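Local coordinates for thioredoxin domain-containing protein (PDB 3EYT), which is of unknown function but has a thioredoxin fold and may have oxidoreductase or antioxidant activity, at residues E34-L39 and G67-F72. Residues are numbered along the deposited sequence; the frame is centred on the assembly and turned at random.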
ATOM      1  N   GLU C  34     -11.500  -2.520 -19.602  1.00 15.39           N
ATOM      2  CA  GLU C  34     -12.342  -2.430 -18.421  1.00 15.52           C
ATOM      3  C   GLU C  34     -11.538  -1.734 -17.318  1.00 14.59           C
ATOM      4  O   GLU C  34     -10.556  -2.288 -16.815  1.00 15.09           O
ATOM      5  CB  GLU C  34     -12.790  -3.842 -18.013  1.00 15.85           C
ATOM      6  CG  GLU C  34     -13.531  -3.963 -16.701  1.00 20.01           C
ATOM      7  CD  GLU C  34     -14.924  -3.349 -16.734  1.00 24.32           C
ATOM      8  OE1 GLU C  34     -15.522  -3.184 -17.827  1.00 26.63           O
ATOM      9  OE2 GLU C  34     -15.413  -3.016 -15.643  1.00 29.56           O
ATOM     10  N   ALA C  35     -11.958  -0.516 -16.972  1.00 13.67           N
ATOM     11  CA  ALA C  35     -11.315   0.283 -15.941  1.00 12.85           C
ATOM     12  C   ALA C  35     -12.114   0.035 -14.676  1.00 13.29           C
ATOM     13  O   ALA C  35     -13.343   0.176 -14.664  1.00 13.58           O
ATOM     14  CB  ALA C  35     -11.328   1.749 -16.288  1.00 11.98           C
ATOM     15  N   PHE C  36     -11.415  -0.369 -13.623  1.00 13.24           N
ATOM     16  CA  PHE C  36     -12.079  -0.844 -12.427  1.00 13.57           C
ATOM     17  C   PHE C  36     -11.206  -0.517 -11.207  1.00 13.59           C
ATOM     18  O   PHE C  36     -10.002  -0.252 -11.332  1.00 12.04           O
ATOM     19  CB  PHE C  36     -12.321  -2.371 -12.529  1.00 13.46           C
ATOM     20  CG  PHE C  36     -11.054  -3.210 -12.407  1.00 15.11           C
ATOM     21  CD1 PHE C  36     -10.731  -3.832 -11.190  1.00 13.87           C
ATOM     22  CD2 PHE C  36     -10.198  -3.385 -13.511  1.00 16.07           C
ATOM     23  CE1 PHE C  36      -9.559  -4.604 -11.069  1.00 14.74           C
ATOM     24  CE2 PHE C  36      -9.037  -4.146 -13.416  1.00 18.03           C
ATOM     25  CZ  PHE C  36      -8.705  -4.762 -12.178  1.00 14.00           C
ATOM     26  N   GLN C  37     -11.835  -0.578 -10.028  1.00 13.47           N
ATOM     27  CA  GLN C  37     -11.135  -0.596  -8.745  1.00 11.86           C
ATOM     28  C   GLN C  37     -11.543  -1.894  -8.102  1.00 12.58           C
ATOM     29  O   GLN C  37     -12.739  -2.256  -8.111  1.00 12.88           O
ATOM     30  CB  GLN C  37     -11.615   0.529  -7.810  1.00 12.48           C
ATOM     31  CG  GLN C  37     -11.246   1.958  -8.273  1.00 13.88           C
ATOM     32  CD  GLN C  37     -11.609   3.014  -7.228  1.00 15.11           C
ATOM     33  OE1 GLN C  37     -10.729   3.608  -6.633  1.00 13.58           O
ATOM     34  NE2 GLN C  37     -12.895   3.183  -6.957  1.00 14.53           N
HETATM   35  N   MSE C  38     -10.576  -2.566  -7.497  1.00 12.33           N
HETATM   36  CA  MSE C  38     -10.810  -3.892  -6.933  1.00 12.81           C
HETATM   37  C   MSE C  38     -11.813  -3.877  -5.776  1.00 13.45           C
HETATM   38  O   MSE C  38     -12.508  -4.852  -5.570  1.00 14.02           O
HETATM   39  CB  MSE C  38      -9.486  -4.533  -6.516  1.00 12.82           C
HETATM   40  CG  MSE C  38      -8.771  -3.748  -5.417  1.00 12.80           C
HETATM   41 SE   MSE C  38      -7.096  -4.639  -4.936  0.75 18.30          SE
HETATM   42  CE  MSE C  38      -7.841  -5.967  -3.668  1.00 13.03           C
ATOM     43  N   LEU C  39     -11.906  -2.776  -5.031  1.00 13.40           N
ATOM     44  CA  LEU C  39     -12.865  -2.697  -3.923  1.00 14.68           C
ATOM     45  C   LEU C  39     -14.208  -2.008  -4.268  1.00 15.67           C
ATOM     46  O   LEU C  39     -15.025  -1.713  -3.391  1.00 15.51           O
ATOM     47  CB  LEU C  39     -12.200  -2.027  -2.694  1.00 14.66           C
ATOM     48  CG  LEU C  39     -10.901  -2.647  -2.159  1.00 15.83           C
ATOM     49  CD1 LEU C  39     -10.485  -1.898  -0.893  1.00 16.19           C
ATOM     50  CD2 LEU C  39     -11.083  -4.160  -1.851  1.00 15.30           C
ATOM     51  N   GLY C  67      -7.569  -5.140 -18.625  1.00 15.77           N
ATOM     52  CA  GLY C  67      -8.077  -4.501 -17.399  1.00 16.01           C
ATOM     53  C   GLY C  67      -7.210  -3.276 -17.107  1.00 15.31           C
ATOM     54  O   GLY C  67      -6.006  -3.292 -17.347  1.00 16.45           O
ATOM     55  N   LEU C  68      -7.805  -2.225 -16.570  1.00 14.42           N
ATOM     56  CA  LEU C  68      -7.030  -1.075 -16.139  1.00 14.37           C
ATOM     57  C   LEU C  68      -7.430  -0.757 -14.689  1.00 13.87           C
ATOM     58  O   LEU C  68      -8.577  -0.381 -14.421  1.00 13.91           O
ATOM     59  CB  LEU C  68      -7.288   0.109 -17.077  1.00 13.54           C
ATOM     60  CG  LEU C  68      -6.577   1.403 -16.699  1.00 16.18           C
ATOM     61  CD1 LEU C  68      -5.079   1.244 -16.959  1.00 17.30           C
ATOM     62  CD2 LEU C  68      -7.132   2.626 -17.460  1.00 15.56           C
ATOM     63  N   HIS C  69      -6.507  -0.977 -13.751  1.00 12.91           N
ATOM     64  CA  HIS C  69      -6.816  -0.717 -12.320  1.00 12.56           C
ATOM     65  C   HIS C  69      -6.576   0.772 -12.025  1.00 12.95           C
ATOM     66  O   HIS C  69      -5.419   1.249 -11.948  1.00 13.57           O
ATOM     67  CB  HIS C  69      -5.986  -1.624 -11.396  1.00 11.89           C
ATOM     68  CG  HIS C  69      -6.544  -1.730  -9.999  1.00 11.95           C
ATOM     69  ND1 HIS C  69      -5.751  -1.673  -8.876  1.00 10.40           N
ATOM     70  CD2 HIS C  69      -7.812  -1.887  -9.556  1.00 11.82           C
ATOM     71  CE1 HIS C  69      -6.507  -1.791  -7.798  1.00 10.22           C
ATOM     72  NE2 HIS C  69      -7.761  -1.930  -8.187  1.00  9.43           N
ATOM     73  N   THR C  70      -7.680   1.505 -11.926  1.00 13.12           N
ATOM     74  CA  THR C  70      -7.639   2.985 -11.848  1.00 13.72           C
ATOM     75  C   THR C  70      -8.048   3.344 -10.419  1.00 13.20           C
ATOM     76  O   THR C  70      -9.231   3.589 -10.127  1.00 14.36           O
ATOM     77  CB  THR C  70      -8.606   3.587 -12.866  1.00 13.98           C
ATOM     78  OG1 THR C  70      -9.925   3.011 -12.678  1.00 14.36           O
ATOM     79  CG2 THR C  70      -8.160   3.309 -14.307  1.00 13.38           C
ATOM     80  N   VAL C  71      -7.090   3.339  -9.495  1.00 12.96           N
ATOM     81  CA  VAL C  71      -7.445   3.553  -8.111  1.00 12.56           C
ATOM     82  C   VAL C  71      -7.459   5.078  -7.887  1.00 13.37           C
ATOM     83  O   VAL C  71      -6.410   5.725  -8.001  1.00 12.83           O
ATOM     84  CB  VAL C  71      -6.398   2.878  -7.169  1.00 12.68           C
ATOM     85  CG1 VAL C  71      -6.746   3.156  -5.692  1.00 13.56           C
ATOM     86  CG2 VAL C  71      -6.330   1.373  -7.435  1.00 12.43           C
ATOM     87  N   PHE C  72      -8.612   5.638  -7.546  1.00 13.61           N
ATOM     88  CA  PHE C  72      -8.709   7.081  -7.374  1.00 15.04           C
ATOM     89  C   PHE C  72      -9.130   7.425  -5.954  1.00 16.06           C
ATOM     90  O   PHE C  72      -9.359   8.580  -5.634  1.00 15.28           O
ATOM     91  CB  PHE C  72      -9.635   7.702  -8.433  1.00 14.25           C
ATOM     92  CG  PHE C  72     -11.066   7.239  -8.341  1.00 16.26           C
ATOM     93  CD1 PHE C  72     -11.967   7.882  -7.473  1.00 20.04           C
ATOM     94  CD2 PHE C  72     -11.510   6.174  -9.105  1.00 16.43           C
ATOM     95  CE1 PHE C  72     -13.311   7.476  -7.410  1.00 21.13           C
ATOM     96  CE2 PHE C  72     -12.843   5.738  -9.040  1.00 17.75           C
ATOM     97  CZ  PHE C  72     -13.743   6.381  -8.190  1.00 18.58           C
TER
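Two neighbouring parallel strands of the thioredoxin fold, the first and last elements of a beta-alpha-beta unit, meet here at their C-terminal ends, where Phe36 pairs with His69. Leu68 bonds both ways: its N to Glu34 O (2.8 Å) and its O to the N of Phe36 (2.9 Å). Thr70 N then reaches Phe36 O at 3.0 Å, carrying the ladder just past the strands. Gly67 suits its place because a side chain would press on the Phe36 ring, whose CE2 lies 4.1 Å from Gly67 CA. That ring, with CG between backbone N and carbonyl carbon (chi1 71°), takes His69 CD2 over one face, the two planes inclined at 41°. Histidine suits this spot as a flat ring with an acceptor at its rim: NE2 takes the backbone N-H of Met38 at 3.0 Å, almost in the imidazole plane. Gln37, a long chain with a flat amide end, can both accept a bond and lie on a ring: OE1 accepts Phe72 N at 3.1 Å from above the amide plane, and the amide stacks on the Phe72 ring, planes 13° apart, with NE2 3.3 Å from CE2. An alanine at Gln37 would probably leave Phe72 N without this acceptor and the ring without its amide cover. Gln37 NE2 also bonds Glu73. Helix 41-57, at whose start Cys40 and Cys43 form what looks like a thioredoxin-type CxxC, connects the strands and meets Phe36 through Cys43 and Ile48; helix 80-89 packs on Phe36, Met38 and His69, while strand 96-99 bonds to Gly67 and His69 through Gly97.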